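Local coordinates for monomethylamine methyltransferase MtmB1 (Methanosarcina barkeri, PDB 1NTH), which catalyses transfer of the methyl group from monomethylamine to the corrinoid cofactor of its partner protein MtmC, a step in methanogenesis from methylamine, at residues A[15-27]-A[73-86]. Numbering follows the deposited sequence.
Sequences RAKVGEKCTQDDW and CGIYCTDTHRIVKY
Trp27, Tyr76 and Arg82 bury the largest areas where the 15-27 segment, running from one helix to the next, is laid against the 75-77/82-84 hairpin, and they illustrate how side chains at both ends can supplement a short main-chain pairing. One face of the Trp27 indole receives Tyr76 CB, 3.4 Å from the centroid of the Trp27 five-membered ring and almost on the ring normal, as a CH-pi contact. The two rings slide past each other, planes 26° apart and barely overlapping. Ile83 CD1 reaches Trp27 CZ3 at 3.5 Å, while Trp27 NE1 donates to the carbonyl of Glu235. With CG anti to the backbone N (chi1 -174°), Tyr76 carries its hydroxyl to the carbonyl of Cys22, just before helix 24-42; Tyr76 OH donates to Cys22 O at 2.7 Å and accepts from His81 ND1 at 3.1 Å, in the imidazole plane. Beyond the hairpin turn, with its G1 beta bulge at His81 and Arg82 opposite Cys77, the extended Arg82 chain meets the 16-19 backbone. Arg82 NH1 donates to Gly19 O at 2.7 Å, in the carbonyl plane, and Lys17 O lies over one guanidinium face. Thr80 OG1 gives its proton to Ala16 O, 2.7 Å away. Between these groups lie two direct main-chain bonds, Cys22 N to His81 O and Ile83 N to Glu20 O, plus a water bridging Glu20 N and Ile83 O. Strand 20-21, outermost in its mixed sheet within the chain, is thus joined to the hairpin at both ends, by an aromatic-aliphatic seam at Trp27 and by side-chain donors meeting carbonyls at 16-19.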
ATOM      1  N   ARG A  15     -21.092  20.584  25.440  1.00 20.17           N
ATOM      2  CA  ARG A  15     -21.356  20.861  26.847  1.00 19.84           C
ATOM      3  C   ARG A  15     -20.423  21.898  27.455  1.00 21.15           C
ATOM      4  O   ARG A  15     -20.829  22.660  28.335  1.00 21.80           O
ATOM      5  CB  ARG A  15     -21.297  19.556  27.643  1.00 19.41           C
ATOM      6  CG  ARG A  15     -22.305  18.537  27.145  1.00 19.58           C
ATOM      7  CD  ARG A  15     -22.291  17.245  27.935  1.00 20.33           C
ATOM      8  NE  ARG A  15     -23.146  16.253  27.285  1.00 21.46           N
ATOM      9  CZ  ARG A  15     -23.428  15.055  27.783  1.00 20.52           C
ATOM     10  NH1 ARG A  15     -22.930  14.684  28.954  1.00 19.50           N
ATOM     11  NH2 ARG A  15     -24.202  14.223  27.097  1.00 22.55           N
ATOM     12  N   ALA A  16     -19.182  21.940  26.983  1.00 19.52           N
ATOM     13  CA  ALA A  16     -18.207  22.894  27.503  1.00 20.53           C
ATOM     14  C   ALA A  16     -18.583  24.335  27.173  1.00 22.81           C
ATOM     15  O   ALA A  16     -18.127  25.272  27.835  1.00 23.02           O
ATOM     16  CB  ALA A  16     -16.827  22.583  26.944  1.00 21.84           C
ATOM     17  N   LYS A  17     -19.410  24.517  26.149  1.00 22.50           N
ATOM     18  CA  LYS A  17     -19.816  25.858  25.744  1.00 25.13           C
ATOM     19  C   LYS A  17     -21.000  26.390  26.548  1.00 25.52           C
ATOM     20  O   LYS A  17     -21.181  27.604  26.658  1.00 27.39           O
ATOM     21  CB  LYS A  17     -20.172  25.876  24.254  1.00 25.40           C
ATOM     22  CG  LYS A  17     -19.033  25.474  23.326  1.00 30.57           C
ATOM     23  CD  LYS A  17     -17.921  26.514  23.297  1.00 33.38           C
ATOM     24  CE  LYS A  17     -18.366  27.783  22.582  1.00 36.14           C
ATOM     25  NZ  LYS A  17     -18.738  27.518  21.159  1.00 38.42           N
ATOM     26  N   VAL A  18     -21.796  25.491  27.118  1.00 25.09           N
ATOM     27  CA  VAL A  18     -22.972  25.904  27.879  1.00 25.88           C
ATOM     28  C   VAL A  18     -23.023  25.388  29.314  1.00 26.00           C
ATOM     29  O   VAL A  18     -24.027  25.568  30.007  1.00 25.84           O
ATOM     30  CB  VAL A  18     -24.264  25.461  27.164  1.00 26.71           C
ATOM     31  CG1 VAL A  18     -24.312  26.058  25.764  1.00 27.79           C
ATOM     32  CG2 VAL A  18     -24.329  23.939  27.095  1.00 27.31           C
ATOM     33  N   GLY A  19     -21.945  24.749  29.758  1.00 25.01           N
ATOM     34  CA  GLY A  19     -21.912  24.215  31.107  1.00 25.92           C
ATOM     35  C   GLY A  19     -21.908  25.282  32.183  1.00 26.50           C
ATOM     36  O   GLY A  19     -21.856  26.477  31.889  1.00 26.40           O
ATOM     37  N   GLU A  20     -21.961  24.845  33.437  1.00 27.04           N
ATOM     38  CA  GLU A  20     -21.956  25.756  34.579  1.00 27.66           C
ATOM     39  C   GLU A  20     -20.674  26.585  34.590  1.00 27.47           C
ATOM     40  O   GLU A  20     -19.574  26.033  34.536  1.00 25.35           O
ATOM     41  CB  GLU A  20     -22.050  24.953  35.878  1.00 28.96           C
ATOM     42  CG  GLU A  20     -22.311  25.791  37.118  1.00 33.56           C
ATOM     43  CD  GLU A  20     -22.154  24.997  38.404  1.00 36.71           C
ATOM     44  OE1 GLU A  20     -22.530  23.806  38.424  1.00 37.89           O
ATOM     45  OE2 GLU A  20     -21.661  25.568  39.400  1.00 38.68           O
ATOM     46  N   LYS A  21     -20.815  27.908  34.657  1.00 27.98           N
ATOM     47  CA  LYS A  21     -19.655  28.794  34.689  1.00 30.26           C
ATOM     48  C   LYS A  21     -18.974  28.606  36.039  1.00 30.28           C
ATOM     49  O   LYS A  21     -19.642  28.429  37.058  1.00 31.47           O
ATOM     50  CB  LYS A  21     -20.083  30.253  34.523  1.00 32.35           C
ATOM     51  CG  LYS A  21     -19.245  31.029  33.514  0.50 34.98           C
ATOM     52  CD  LYS A  21     -17.851  31.280  34.050  0.50 36.56           C
ATOM     53  CE  LYS A  21     -17.015  32.127  33.114  0.50 38.28           C
ATOM     54  NZ  LYS A  21     -15.715  32.436  33.771  0.50 40.25           N
ATOM     55  N   CYS A  22     -17.649  28.667  36.049  1.00 29.69           N
ATOM     56  CA  CYS A  22     -16.897  28.450  37.274  1.00 30.41           C
ATOM     57  C   CYS A  22     -15.459  28.936  37.088  1.00 29.56           C
ATOM     58  O   CYS A  22     -14.879  28.753  36.020  1.00 30.91           O
ATOM     59  CB  CYS A  22     -16.945  26.945  37.582  1.00 33.01           C
ATOM     60  SG  CYS A  22     -15.819  26.299  38.816  1.00 34.89           S
ATOM     61  N   THR A  23     -14.885  29.574  38.107  1.00 27.45           N
ATOM     62  CA  THR A  23     -13.506  30.045  37.996  1.00 26.12           C
ATOM     63  C   THR A  23     -12.600  28.848  38.247  1.00 24.14           C
ATOM     64  O   THR A  23     -13.022  27.869  38.863  1.00 23.54           O
ATOM     65  CB  THR A  23     -13.172  31.142  39.031  1.00 27.15           C
ATOM     66  OG1 THR A  23     -13.143  30.572  40.344  1.00 28.13           O
ATOM     67  CG2 THR A  23     -14.211  32.254  38.984  1.00 28.07           C
ATOM     68  N   GLN A  24     -11.360  28.918  37.779  1.00 24.25           N
ATOM     69  CA  GLN A  24     -10.448  27.803  37.975  1.00 25.03           C
ATOM     70  C   GLN A  24     -10.113  27.626  39.453  1.00 25.10           C
ATOM     71  O   GLN A  24      -9.842  26.514  39.904  1.00 23.15           O
ATOM     72  CB  GLN A  24      -9.171  27.985  37.145  1.00 26.81           C
ATOM     73  CG  GLN A  24      -8.351  26.700  37.037  1.00 30.18           C
ATOM     74  CD  GLN A  24      -7.372  26.700  35.873  1.00 32.14           C
ATOM     75  OE1 GLN A  24      -6.650  25.725  35.660  1.00 31.92           O
ATOM     76  NE2 GLN A  24      -7.345  27.790  35.114  1.00 34.58           N
ATOM     77  N   ASP A  25     -10.139  28.718  40.211  1.00 24.14           N
ATOM     78  CA  ASP A  25      -9.863  28.630  41.642  1.00 24.59           C
ATOM     79  C   ASP A  25     -11.014  27.927  42.348  1.00 22.70           C
ATOM     80  O   ASP A  25     -10.796  27.171  43.298  1.00 22.97           O
ATOM     81  CB  ASP A  25      -9.653  30.023  42.244  1.00 27.27           C
ATOM     82  CG  ASP A  25      -8.216  30.496  42.136  1.00 31.20           C
ATOM     83  OD1 ASP A  25      -7.396  29.779  41.526  1.00 32.64           O
ATOM     84  OD2 ASP A  25      -7.903  31.586  42.663  1.00 34.06           O
ATOM     85  N   ASP A  26     -12.242  28.176  41.894  1.00 21.84           N
ATOM     86  CA  ASP A  26     -13.399  27.523  42.501  1.00 23.24           C
ATOM     87  C   ASP A  26     -13.275  26.022  42.285  1.00 22.39           C
ATOM     88  O   ASP A  26     -13.700  25.225  43.118  1.00 21.87           O
ATOM     89  CB  ASP A  26     -14.713  27.995  41.872  1.00 26.44           C
ATOM     90  CG  ASP A  26     -15.094  29.409  42.285  1.00 31.67           C
ATOM     91  OD1 ASP A  26     -14.828  29.797  43.442  1.00 29.02           O
ATOM     92  OD2 ASP A  26     -15.683  30.122  41.443  1.00 34.69           O
ATOM     93  N   TRP A  27     -12.689  25.644  41.154  1.00 21.54           N
ATOM     94  CA  TRP A  27     -12.519  24.236  40.832  1.00 21.03           C
ATOM     95  C   TRP A  27     -11.373  23.608  41.616  1.00 19.81           C
ATOM     96  O   TRP A  27     -11.564  22.604  42.305  1.00 20.68           O
ATOM     97  CB  TRP A  27     -12.274  24.072  39.325  1.00 19.98           C
ATOM     98  CG  TRP A  27     -12.260  22.639  38.857  1.00 18.65           C
ATOM     99  CD1 TRP A  27     -11.162  21.881  38.552  1.00 19.90           C
ATOM    100  CD2 TRP A  27     -13.402  21.807  38.624  1.00 17.72           C
ATOM    101  NE1 TRP A  27     -11.555  20.627  38.137  1.00 17.21           N
ATOM    102  CE2 TRP A  27     -12.921  20.556  38.171  1.00 18.28           C
ATOM    103  CE3 TRP A  27     -14.785  21.996  38.749  1.00 18.54           C
ATOM    104  CZ2 TRP A  27     -13.779  19.498  37.845  1.00 18.27           C
ATOM    105  CZ3 TRP A  27     -15.639  20.944  38.425  1.00 20.20           C
ATOM    106  CH2 TRP A  27     -15.129  19.710  37.976  1.00 20.02           C
ATOM    107  N   CYS A  73     -18.560  15.674  40.082  1.00 22.29           N
ATOM    108  CA  CYS A  73     -17.774  16.859  39.749  1.00 22.14           C
ATOM    109  C   CYS A  73     -17.834  17.238  38.282  1.00 22.39           C
ATOM    110  O   CYS A  73     -18.129  18.381  37.934  1.00 21.26           O
ATOM    111  CB  CYS A  73     -16.307  16.654  40.119  1.00 22.88           C
ATOM    112  SG  CYS A  73     -15.989  16.564  41.882  1.00 25.67           S
ATOM    113  N   GLY A  74     -17.544  16.267  37.426  1.00 21.41           N
ATOM    114  CA  GLY A  74     -17.521  16.529  36.003  1.00 20.32           C
ATOM    115  C   GLY A  74     -16.107  16.935  35.632  1.00 18.25           C
ATOM    116  O   GLY A  74     -15.162  16.687  36.391  1.00 19.20           O
ATOM    117  N   ILE A  75     -15.961  17.574  34.478  1.00 18.15           N
ATOM    118  CA  ILE A  75     -14.658  18.006  33.993  1.00 17.10           C
ATOM    119  C   ILE A  75     -14.655  19.504  33.705  1.00 16.03           C
ATOM    120  O   ILE A  75     -15.550  20.020  33.038  1.00 18.08           O
ATOM    121  CB  ILE A  75     -14.279  17.254  32.691  1.00 17.05           C
ATOM    122  CG1 ILE A  75     -14.242  15.743  32.950  1.00 16.75           C
ATOM    123  CG2 ILE A  75     -12.943  17.753  32.169  1.00 16.32           C
ATOM    124  CD1 ILE A  75     -13.165  15.298  33.926  1.00 16.99           C
ATOM    125  N   TYR A  76     -13.636  20.194  34.203  1.00 17.32           N
ATOM    126  CA  TYR A  76     -13.510  21.630  33.999  1.00 18.13           C
ATOM    127  C   TYR A  76     -12.791  21.917  32.682  1.00 18.26           C
ATOM    128  O   TYR A  76     -11.715  21.372  32.427  1.00 19.36           O
ATOM    129  CB  TYR A  76     -12.706  22.250  35.147  1.00 18.52           C
ATOM    130  CG  TYR A  76     -12.643  23.762  35.112  1.00 20.52           C
ATOM    131  CD1 TYR A  76     -13.742  24.530  35.495  1.00 22.39           C
ATOM    132  CD2 TYR A  76     -11.495  24.423  34.682  1.00 20.73           C
ATOM    133  CE1 TYR A  76     -13.699  25.922  35.452  1.00 23.49           C
ATOM    134  CE2 TYR A  76     -11.441  25.819  34.633  1.00 22.58           C
ATOM    135  CZ  TYR A  76     -12.548  26.557  35.021  1.00 23.47           C
ATOM    136  OH  TYR A  76     -12.505  27.936  34.984  1.00 24.80           O
ATOM    137  N   CYS A  77     -13.384  22.768  31.850  1.00 19.05           N
ATOM    138  CA  CYS A  77     -12.765  23.147  30.582  1.00 19.96           C
ATOM    139  C   CYS A  77     -12.095  24.502  30.794  1.00 21.31           C
ATOM    140  O   CYS A  77     -12.770  25.502  31.041  1.00 21.58           O
ATOM    141  CB  CYS A  77     -13.808  23.251  29.470  1.00 22.06           C
ATOM    142  SG  CYS A  77     -13.092  23.744  27.870  1.00 25.64           S
ATOM    143  N   THR A  78     -10.772  24.530  30.691  1.00 22.21           N
ATOM    144  CA  THR A  78     -10.008  25.755  30.909  1.00 23.71           C
ATOM    145  C   THR A  78     -10.271  26.894  29.931  1.00 25.47           C
ATOM    146  O   THR A  78     -10.156  28.066  30.295  1.00 26.34           O
ATOM    147  CB  THR A  78      -8.493  25.471  30.906  1.00 24.91           C
ATOM    148  OG1 THR A  78      -8.123  24.867  29.661  1.00 24.19           O
ATOM    149  CG2 THR A  78      -8.121  24.543  32.052  1.00 25.19           C
ATOM    150  N   ASP A  79     -10.627  26.567  28.695  1.00 24.71           N
ATOM    151  CA  ASP A  79     -10.869  27.604  27.699  1.00 25.83           C
ATOM    152  C   ASP A  79     -12.222  28.293  27.819  1.00 25.85           C
ATOM    153  O   ASP A  79     -12.336  29.488  27.547  1.00 27.07           O
ATOM    154  CB  ASP A  79     -10.702  27.022  26.295  1.00 28.38           C
ATOM    155  CG  ASP A  79      -9.283  26.565  26.032  1.00 31.91           C
ATOM    156  OD1 ASP A  79      -8.376  27.424  26.008  1.00 35.38           O
ATOM    157  OD2 ASP A  79      -9.070  25.349  25.862  1.00 33.17           O
ATOM    158  N   THR A  80     -13.243  27.551  28.229  1.00 23.92           N
ATOM    159  CA  THR A  80     -14.581  28.115  28.363  1.00 24.03           C
ATOM    160  C   THR A  80     -14.925  28.454  29.809  1.00 23.91           C
ATOM    161  O   THR A  80     -15.923  29.127  30.071  1.00 23.57           O
ATOM    162  CB  THR A  80     -15.650  27.141  27.841  1.00 24.22           C
ATOM    163  OG1 THR A  80     -15.668  25.968  28.664  1.00 23.69           O
ATOM    164  CG2 THR A  80     -15.352  26.746  26.401  1.00 24.62           C
ATOM    165  N   HIS A  81     -14.097  27.986  30.738  1.00 23.63           N
ATOM    166  CA  HIS A  81     -14.322  28.222  32.160  1.00 25.11           C
ATOM    167  C   HIS A  81     -15.680  27.681  32.584  1.00 24.75           C
ATOM    168  O   HIS A  81     -16.361  28.263  33.431  1.00 25.80           O
ATOM    169  CB  HIS A  81     -14.229  29.719  32.465  1.00 27.26           C
ATOM    170  CG  HIS A  81     -12.898  30.312  32.133  1.00 30.06           C
ATOM    171  ND1 HIS A  81     -11.759  30.033  32.856  1.00 32.69           N
ATOM    172  CD2 HIS A  81     -12.512  31.129  31.124  1.00 31.59           C
ATOM    173  CE1 HIS A  81     -10.728  30.653  32.307  1.00 32.49           C
ATOM    174  NE2 HIS A  81     -11.159  31.323  31.255  1.00 33.39           N
ATOM    175  N   ARG A  82     -16.071  26.561  31.983  1.00 22.66           N
ATOM    176  CA  ARG A  82     -17.341  25.917  32.296  1.00 21.59           C
ATOM    177  C   ARG A  82     -17.101  24.446  32.617  1.00 21.18           C
ATOM    178  O   ARG A  82     -16.064  23.879  32.257  1.00 21.43           O
ATOM    179  CB  ARG A  82     -18.319  26.053  31.126  1.00 22.70           C
ATOM    180  CG  ARG A  82     -18.827  27.476  30.912  1.00 23.18           C
ATOM    181  CD  ARG A  82     -19.572  27.596  29.595  1.00 25.03           C
ATOM    182  NE  ARG A  82     -20.023  28.962  29.325  1.00 28.16           N
ATOM    183  CZ  ARG A  82     -21.193  29.463  29.712  1.00 29.95           C
ATOM    184  NH1 ARG A  82     -22.050  28.716  30.394  1.00 29.16           N
ATOM    185  NH2 ARG A  82     -21.509  30.714  29.406  1.00 30.45           N
ATOM    186  N   ILE A  83     -18.069  23.838  33.291  1.00 20.53           N
ATOM    187  CA  ILE A  83     -17.976  22.442  33.700  1.00 20.52           C
ATOM    188  C   ILE A  83     -18.828  21.511  32.846  1.00 19.78           C
ATOM    189  O   ILE A  83     -19.997  21.787  32.585  1.00 20.21           O
ATOM    190  CB  ILE A  83     -18.424  22.283  35.172  1.00 21.86           C
ATOM    191  CG1 ILE A  83     -17.556  23.163  36.074  1.00 21.33           C
ATOM    192  CG2 ILE A  83     -18.336  20.823  35.592  1.00 22.29           C
ATOM    193  CD1 ILE A  83     -18.096  23.321  37.485  1.00 24.46           C
ATOM    194  N   VAL A  84     -18.229  20.405  32.410  1.00 19.18           N
ATOM    195  CA  VAL A  84     -18.946  19.413  31.619  1.00 19.05           C
ATOM    196  C   VAL A  84     -19.360  18.278  32.547  1.00 18.95           C
ATOM    197  O   VAL A  84     -18.526  17.704  33.249  1.00 19.41           O
ATOM    198  CB  VAL A  84     -18.065  18.838  30.489  1.00 19.13           C
ATOM    199  CG1 VAL A  84     -18.782  17.673  29.815  1.00 19.03           C
ATOM    200  CG2 VAL A  84     -17.753  19.928  29.471  1.00 20.84           C
ATOM    201  N   LYS A  85     -20.649  17.963  32.546  1.00 19.86           N
ATOM    202  CA  LYS A  85     -21.201  16.908  33.388  1.00 21.81           C
ATOM    203  C   LYS A  85     -21.616  15.683  32.584  1.00 21.24           C
ATOM    204  O   LYS A  85     -22.146  15.807  31.481  1.00 21.78           O
ATOM    205  CB  LYS A  85     -22.430  17.436  34.131  1.00 24.61           C
ATOM    206  CG  LYS A  85     -22.149  18.503  35.179  0.50 27.16           C
ATOM    207  CD  LYS A  85     -21.719  17.891  36.504  0.50 29.56           C
ATOM    208  CE  LYS A  85     -21.536  18.966  37.568  0.50 31.16           C
ATOM    209  NZ  LYS A  85     -22.324  18.688  38.800  0.50 32.76           N
ATOM    210  N   TYR A  86     -21.376  14.506  33.153  1.00 21.20           N
ATOM    211  CA  TYR A  86     -21.751  13.240  32.533  1.00 21.05           C
ATOM    212  C   TYR A  86     -22.931  12.677  33.314  1.00 21.74           C
ATOM    213  O   TYR A  86     -23.197  13.100  34.440  1.00 21.97           O
ATOM    214  CB  TYR A  86     -20.623  12.211  32.641  1.00 20.15           C
ATOM    215  CG  TYR A  86     -19.309  12.604  32.021  1.00 21.19           C
ATOM    216  CD1 TYR A  86     -18.171  12.775  32.808  1.00 21.07           C
ATOM    217  CD2 TYR A  86     -19.190  12.775  30.645  1.00 22.16           C
ATOM    218  CE1 TYR A  86     -16.947  13.100  32.239  1.00 22.07           C
ATOM    219  CE2 TYR A  86     -17.971  13.100  30.067  1.00 23.47           C
ATOM    220  CZ  TYR A  86     -16.854  13.262  30.869  1.00 23.47           C
ATOM    221  OH  TYR A  86     -15.646  13.586  30.298  1.00 24.96           O
TER
HETATM  222  O   HOH W   1     -22.258  21.989  34.094  1.00 27.15           O